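Local coordinates for transcription factor E (Sulfolobus solfataricus, PDB 1Q1H), which helps archaeal RNA polymerase start transcription by enhancing TATA-box recognition and polymerase recruitment, here represented by its winged helix domain, at residues L54-R66 against F76-N88. Residues are numbered along the deposited sequence; the frame is centred on the assembly and turned at random.
Sequences LNLLEEQGFVSYR and FIYYWKPNIDQIN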
loop_
_atom_site.group_PDB
_atom_site.type_symbol
_atom_site.label_atom_id
_atom_site.label_comp_id
_atom_site.label_asym_id
_atom_site.label_seq_id
_atom_site.Cartn_x
_atom_site.Cartn_y
_atom_site.Cartn_z
ATOM N N LEU A 54 5.745 -0.285 1.804
ATOM C CA LEU A 54 4.735 0.621 2.332
ATOM C C LEU A 54 5.258 1.999 2.771
ATOM O O LEU A 54 4.708 3.012 2.352
ATOM C CB LEU A 54 3.988 -0.048 3.484
ATOM C CG LEU A 54 3.050 -1.176 3.062
ATOM C CD1 LEU A 54 2.509 -1.911 4.284
ATOM C CD2 LEU A 54 1.915 -0.593 2.250
ATOM N N ASN A 55 6.312 2.069 3.582
ATOM C CA ASN A 55 6.791 3.382 4.025
ATOM C C ASN A 55 7.373 4.239 2.912
ATOM O O ASN A 55 7.378 5.458 3.026
ATOM C CB ASN A 55 7.837 3.265 5.137
ATOM C CG ASN A 55 7.374 2.411 6.304
ATOM O OD1 ASN A 55 6.186 2.129 6.460
ATOM N ND2 ASN A 55 8.321 1.998 7.137
ATOM N N LEU A 56 7.878 3.598 1.855
ATOM C CA LEU A 56 8.466 4.293 0.698
ATOM C C LEU A 56 7.387 5.001 -0.117
ATOM O O LEU A 56 7.572 6.130 -0.558
ATOM C CB LEU A 56 9.205 3.299 -0.203
ATOM C CG LEU A 56 10.722 3.130 -0.067
ATOM C CD1 LEU A 56 11.110 1.835 -0.700
ATOM C CD2 LEU A 56 11.479 4.273 -0.732
ATOM N N LEU A 57 6.269 4.308 -0.328
ATOM C CA LEU A 57 5.120 4.839 -1.060
ATOM C C LEU A 57 4.513 5.901 -0.160
ATOM O O LEU A 57 4.272 7.034 -0.579
ATOM C CB LEU A 57 4.081 3.738 -1.287
ATOM C CG LEU A 57 4.284 2.597 -2.288
ATOM C CD1 LEU A 57 3.655 1.326 -1.731
ATOM C CD2 LEU A 57 3.642 2.952 -3.622
ATOM N N GLU A 58 4.266 5.501 1.086
ATOM C CA GLU A 58 3.684 6.367 2.105
ATOM C C GLU A 58 4.367 7.714 2.050
ATOM O O GLU A 58 3.718 8.748 2.034
ATOM C CB GLU A 58 3.855 5.727 3.488
ATOM C CG GLU A 58 3.368 6.563 4.668
ATOM C CD GLU A 58 4.284 7.738 4.979
ATOM O OE1 GLU A 58 5.504 7.524 5.143
ATOM O OE2 GLU A 58 3.784 8.877 5.066
ATOM N N GLU A 59 5.687 7.686 2.002
ATOM C CA GLU A 59 6.494 8.896 1.935
ATOM C C GLU A 59 6.112 9.749 0.732
ATOM O O GLU A 59 6.125 10.973 0.807
ATOM C CB GLU A 59 7.966 8.503 1.854
ATOM C CG GLU A 59 8.907 9.601 1.477
ATOM C CD GLU A 59 10.202 9.036 0.928
ATOM O OE1 GLU A 59 10.160 8.407 -0.158
ATOM O OE2 GLU A 59 11.255 9.209 1.581
ATOM N N GLN A 60 5.772 9.102 -0.377
ATOM C CA GLN A 60 5.391 9.826 -1.585
ATOM C C GLN A 60 3.923 10.211 -1.559
ATOM O O GLN A 60 3.535 11.242 -2.118
ATOM C CB GLN A 60 5.683 8.985 -2.821
ATOM C CG GLN A 60 7.119 8.545 -2.877
ATOM C CD GLN A 60 8.064 9.704 -2.732
ATOM O OE1 GLN A 60 9.101 9.597 -2.083
ATOM N NE2 GLN A 60 7.714 10.826 -3.341
ATOM N N GLY A 61 3.111 9.376 -0.913
ATOM C CA GLY A 61 1.694 9.668 -0.804
ATOM C C GLY A 61 0.784 8.778 -1.619
ATOM O O GLY A 61 -0.275 9.222 -2.063
ATOM N N PHE A 62 1.184 7.524 -1.808
ATOM C CA PHE A 62 0.378 6.581 -2.574
ATOM C C PHE A 62 -0.349 5.678 -1.613
ATOM O O PHE A 62 -1.077 4.777 -2.018
ATOM C CB PHE A 62 1.252 5.735 -3.507
ATOM C CG PHE A 62 1.900 6.523 -4.608
ATOM C CD1 PHE A 62 2.991 7.340 -4.345
ATOM C CD2 PHE A 62 1.404 6.469 -5.894
ATOM C CE1 PHE A 62 3.575 8.093 -5.350
ATOM C CE2 PHE A 62 1.979 7.214 -6.905
ATOM C CZ PHE A 62 3.067 8.030 -6.634
ATOM N N VAL A 63 -0.143 5.936 -0.329
ATOM C CA VAL A 63 -0.764 5.162 0.736
ATOM C C VAL A 63 -0.749 5.979 2.031
ATOM O O VAL A 63 0.095 6.855 2.218
ATOM C CB VAL A 63 0.004 3.805 0.953
ATOM C CG1 VAL A 63 -0.307 3.241 2.308
ATOM C CG2 VAL A 63 -0.402 2.768 -0.113
ATOM N N SER A 64 -1.706 5.705 2.912
ATOM C CA SER A 64 -1.791 6.367 4.218
ATOM C C SER A 64 -2.065 5.281 5.236
ATOM O O SER A 64 -2.718 4.293 4.921
ATOM C CB SER A 64 -2.935 7.388 4.254
ATOM O OG SER A 64 -2.554 8.627 3.675
ATOM N N TYR A 65 -1.568 5.448 6.451
ATOM C CA TYR A 65 -1.815 4.445 7.485
ATOM C C TYR A 65 -2.536 5.020 8.709
ATOM O O TYR A 65 -2.739 6.227 8.832
ATOM C CB TYR A 65 -0.494 3.785 7.925
ATOM C CG TYR A 65 0.434 4.695 8.700
ATOM C CD1 TYR A 65 0.412 4.726 10.091
ATOM C CD2 TYR A 65 1.312 5.543 8.038
ATOM C CE1 TYR A 65 1.245 5.582 10.806
ATOM C CE2 TYR A 65 2.144 6.397 8.730
ATOM C CZ TYR A 65 2.112 6.415 10.113
ATOM O OH TYR A 65 2.970 7.256 10.791
ATOM N N ARG A 66 -2.921 4.127 9.607
ATOM C CA ARG A 66 -3.594 4.489 10.842
ATOM C C ARG A 66 -3.260 3.416 11.875
ATOM O O ARG A 66 -3.527 2.229 11.656
ATOM C CB ARG A 66 -5.113 4.572 10.627
ATOM C CG ARG A 66 -5.947 3.454 11.262
ATOM C CD ARG A 66 -7.426 3.841 11.289
ATOM N NE ARG A 66 -8.311 2.794 11.801
ATOM C CZ ARG A 66 -8.301 1.535 11.372
ATOM N NH1 ARG A 66 -7.443 1.165 10.439
ATOM N NH2 ARG A 66 -9.169 0.654 11.847
ATOM N N PHE A 76 -0.536 -2.596 19.410
ATOM C CA PHE A 76 -0.804 -1.481 18.492
ATOM C C PHE A 76 -0.777 -1.982 17.054
ATOM O O PHE A 76 0.050 -2.820 16.702
ATOM C CB PHE A 76 0.295 -0.434 18.638
ATOM C CG PHE A 76 1.663 -0.944 18.235
ATOM C CD1 PHE A 76 2.251 -0.538 17.034
ATOM C CD2 PHE A 76 2.344 -1.865 19.042
ATOM C CE1 PHE A 76 3.498 -1.042 16.640
ATOM C CE2 PHE A 76 3.586 -2.375 18.660
ATOM C CZ PHE A 76 4.164 -1.963 17.456
ATOM N N ILE A 77 -1.647 -1.460 16.205
ATOM C CA ILE A 77 -1.645 -1.924 14.827
ATOM C C ILE A 77 -1.740 -0.811 13.791
ATOM O O ILE A 77 -2.437 0.179 13.982
ATOM C CB ILE A 77 -2.790 -2.922 14.577
ATOM C CG1 ILE A 77 -2.848 -3.942 15.710
ATOM C CG2 ILE A 77 -2.556 -3.663 13.267
ATOM C CD1 ILE A 77 -4.048 -4.868 15.628
ATOM N N TYR A 78 -1.019 -0.978 12.692
ATOM C CA TYR A 78 -1.052 -0.001 11.619
ATOM C C TYR A 78 -1.859 -0.597 10.489
ATOM O O TYR A 78 -1.714 -1.782 10.181
ATOM C CB TYR A 78 0.351 0.300 11.096
ATOM C CG TYR A 78 1.266 0.944 12.098
ATOM C CD1 TYR A 78 1.822 0.210 13.129
ATOM C CD2 TYR A 78 1.601 2.290 11.994
ATOM C CE1 TYR A 78 2.699 0.801 14.034
ATOM C CE2 TYR A 78 2.474 2.888 12.892
ATOM C CZ TYR A 78 3.019 2.138 13.906
ATOM O OH TYR A 78 3.890 2.715 14.794
ATOM N N TYR A 79 -2.723 0.213 9.885
ATOM C CA TYR A 79 -3.511 -0.257 8.763
ATOM C C TYR A 79 -3.240 0.643 7.577
ATOM O O TYR A 79 -3.176 1.863 7.704
ATOM C CB TYR A 79 -4.997 -0.268 9.089
ATOM C CG TYR A 79 -5.413 -1.397 9.997
ATOM C CD1 TYR A 79 -5.206 -1.328 11.376
ATOM C CD2 TYR A 79 -6.041 -2.525 9.482
ATOM C CE1 TYR A 79 -5.625 -2.354 12.219
ATOM C CE2 TYR A 79 -6.464 -3.561 10.316
ATOM C CZ TYR A 79 -6.255 -3.469 11.681
ATOM O OH TYR A 79 -6.689 -4.485 12.500
ATOM N N TRP A 80 -3.069 0.033 6.416
ATOM C CA TRP A 80 -2.777 0.794 5.220
ATOM C C TRP A 80 -3.939 0.856 4.249
ATOM O O TRP A 80 -4.780 -0.045 4.201
ATOM C CB TRP A 80 -1.537 0.206 4.547
ATOM C CG TRP A 80 -0.411 0.143 5.502
ATOM C CD1 TRP A 80 -0.167 -0.835 6.424
ATOM C CD2 TRP A 80 0.576 1.153 5.719
ATOM N NE1 TRP A 80 0.914 -0.490 7.208
ATOM C CE2 TRP A 80 1.387 0.726 6.794
ATOM C CE3 TRP A 80 0.850 2.380 5.112
ATOM C CZ2 TRP A 80 2.450 1.478 7.268
ATOM C CZ3 TRP A 80 1.908 3.126 5.580
ATOM C CH2 TRP A 80 2.697 2.673 6.651
ATOM N N LYS A 81 -3.975 1.937 3.482
ATOM C CA LYS A 81 -5.017 2.145 2.497
ATOM C C LYS A 81 -4.350 2.936 1.381
ATOM O O LYS A 81 -3.329 3.590 1.616
ATOM C CB LYS A 81 -6.159 2.959 3.122
ATOM C CG LYS A 81 -7.546 2.715 2.532
ATOM C CD LYS A 81 -8.619 3.488 3.300
ATOM C CE LYS A 81 -9.997 3.402 2.628
ATOM N NZ LYS A 81 -11.045 4.217 3.333
ATOM N N PRO A 82 -4.884 2.851 0.147
ATOM C CA PRO A 82 -4.355 3.566 -1.018
ATOM C C PRO A 82 -4.974 4.963 -1.097
ATOM O O PRO A 82 -6.197 5.096 -1.136
ATOM C CB PRO A 82 -4.800 2.697 -2.187
ATOM C CG PRO A 82 -5.023 1.367 -1.590
ATOM C CD PRO A 82 -5.681 1.702 -0.297
ATOM N N ASN A 83 -4.148 6.003 -1.127
ATOM C CA ASN A 83 -4.673 7.363 -1.197
ATOM C C ASN A 83 -5.184 7.750 -2.588
ATOM O O ASN A 83 -5.066 8.909 -2.996
ATOM C CB ASN A 83 -3.609 8.368 -0.747
ATOM C CG ASN A 83 -3.162 8.132 0.680
ATOM O OD1 ASN A 83 -3.846 7.445 1.442
ATOM N ND2 ASN A 83 -2.020 8.710 1.057
ATOM N N ILE A 84 -5.771 6.797 -3.306
ATOM C CA ILE A 84 -6.273 7.093 -4.635
ATOM C C ILE A 84 -7.445 8.102 -4.662
ATOM O O ILE A 84 -7.450 9.027 -5.475
ATOM C CB ILE A 84 -6.671 5.807 -5.358
ATOM C CG1 ILE A 84 -7.205 6.141 -6.754
ATOM C CG2 ILE A 84 -7.659 5.038 -4.520
ATOM C CD1 ILE A 84 -7.480 4.924 -7.625
ATOM N N ASP A 85 -8.436 7.934 -3.788
ATOM C CA ASP A 85 -9.555 8.867 -3.744
ATOM C C ASP A 85 -9.002 10.280 -3.627
ATOM O O ASP A 85 -9.577 11.229 -4.159
ATOM C CB ASP A 85 -10.455 8.581 -2.541
ATOM C CG ASP A 85 -11.736 7.858 -2.921
ATOM O OD1 ASP A 85 -12.504 8.398 -3.750
ATOM O OD2 ASP A 85 -11.977 6.753 -2.387
ATOM N N GLN A 86 -7.888 10.424 -2.918
ATOM C CA GLN A 86 -7.266 11.737 -2.764
ATOM C C GLN A 86 -6.664 12.135 -4.116
ATOM O O GLN A 86 -6.470 13.319 -4.401
ATOM C CB GLN A 86 -6.185 11.699 -1.670
ATOM C CG GLN A 86 -6.746 11.534 -0.249
ATOM C CD GLN A 86 -5.671 11.348 0.828
ATOM O OE1 GLN A 86 -4.780 12.184 0.999
ATOM N NE2 GLN A 86 -5.764 10.247 1.564
ATOM N N ILE A 87 -6.380 11.133 -4.946
ATOM C CA ILE A 87 -5.824 11.373 -6.271
ATOM C C ILE A 87 -6.893 12.037 -7.129
ATOM O O ILE A 87 -6.610 12.566 -8.207
ATOM C CB ILE A 87 -5.331 10.051 -6.924
ATOM C CG1 ILE A 87 -3.799 10.019 -6.927
ATOM C CG2 ILE A 87 -5.870 9.904 -8.336
ATOM C CD1 ILE A 87 -3.146 11.185 -7.677
ATOM N N ASN A 88 -8.127 12.007 -6.638
ATOM C CA ASN A 88 -9.239 12.640 -7.333
ATOM C C ASN A 88 -9.906 13.572 -6.339
ATOM O O ASN A 88 -9.582 14.783 -6.359
ATOM C CB ASN A 88 -10.255 11.603 -7.798
ATOM C CG ASN A 88 -9.603 10.354 -8.331
ATOM O OD1 ASN A 88 -8.668 10.418 -9.127
ATOM N ND2 ASN A 88 -10.100 9.202 -7.899
#
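In the wing of this winged helix domain, a β-hairpin, strand 64-66 pairs antiparallel with strand 77-81 and Trp80 ties it to helix 54-60. The broad, largely apolar indole is covered on both faces. Leu54 CD1 lies 3.5 Å from the centroid of the Trp80 five-membered ring, only 8° off the normal, and Tyr65 CB sits 3.3 Å from that of the Trp80 six-membered ring on the opposite face, both CH-pi contacts. Trp80 CG is anti to its carbonyl carbon (chi1 -54°), a turn that carries the indole to the helix, where Glu58 CG meets its edge. The Tyr65 ring, carried alongside, lies oblique to both Trp80 and Tyr78. Were Trp80 an alanine, Leu54 CD1 and Tyr65 CB would both lose the ring they press on, and the gap would probably weaken the join between wing and helix. Ser64 and Lys81 exchange two backbone hydrogen bonds, as do Arg66 and Tyr79. The hydroxyl of Ser64 suits its place because OG accepts a hydrogen bond from Asn83 ND2 (2.7 Å). Gly61 leaves the helix with positive phi, where a CB would jam against the carbonyl O of Gln60. Helix 21-30 packs alongside, Leu24 and Leu27 meeting Val63 and Val23 meeting Leu54; Arg66 forms a salt bridge with Glu33, and Trp80 bonds through its backbone to Met34.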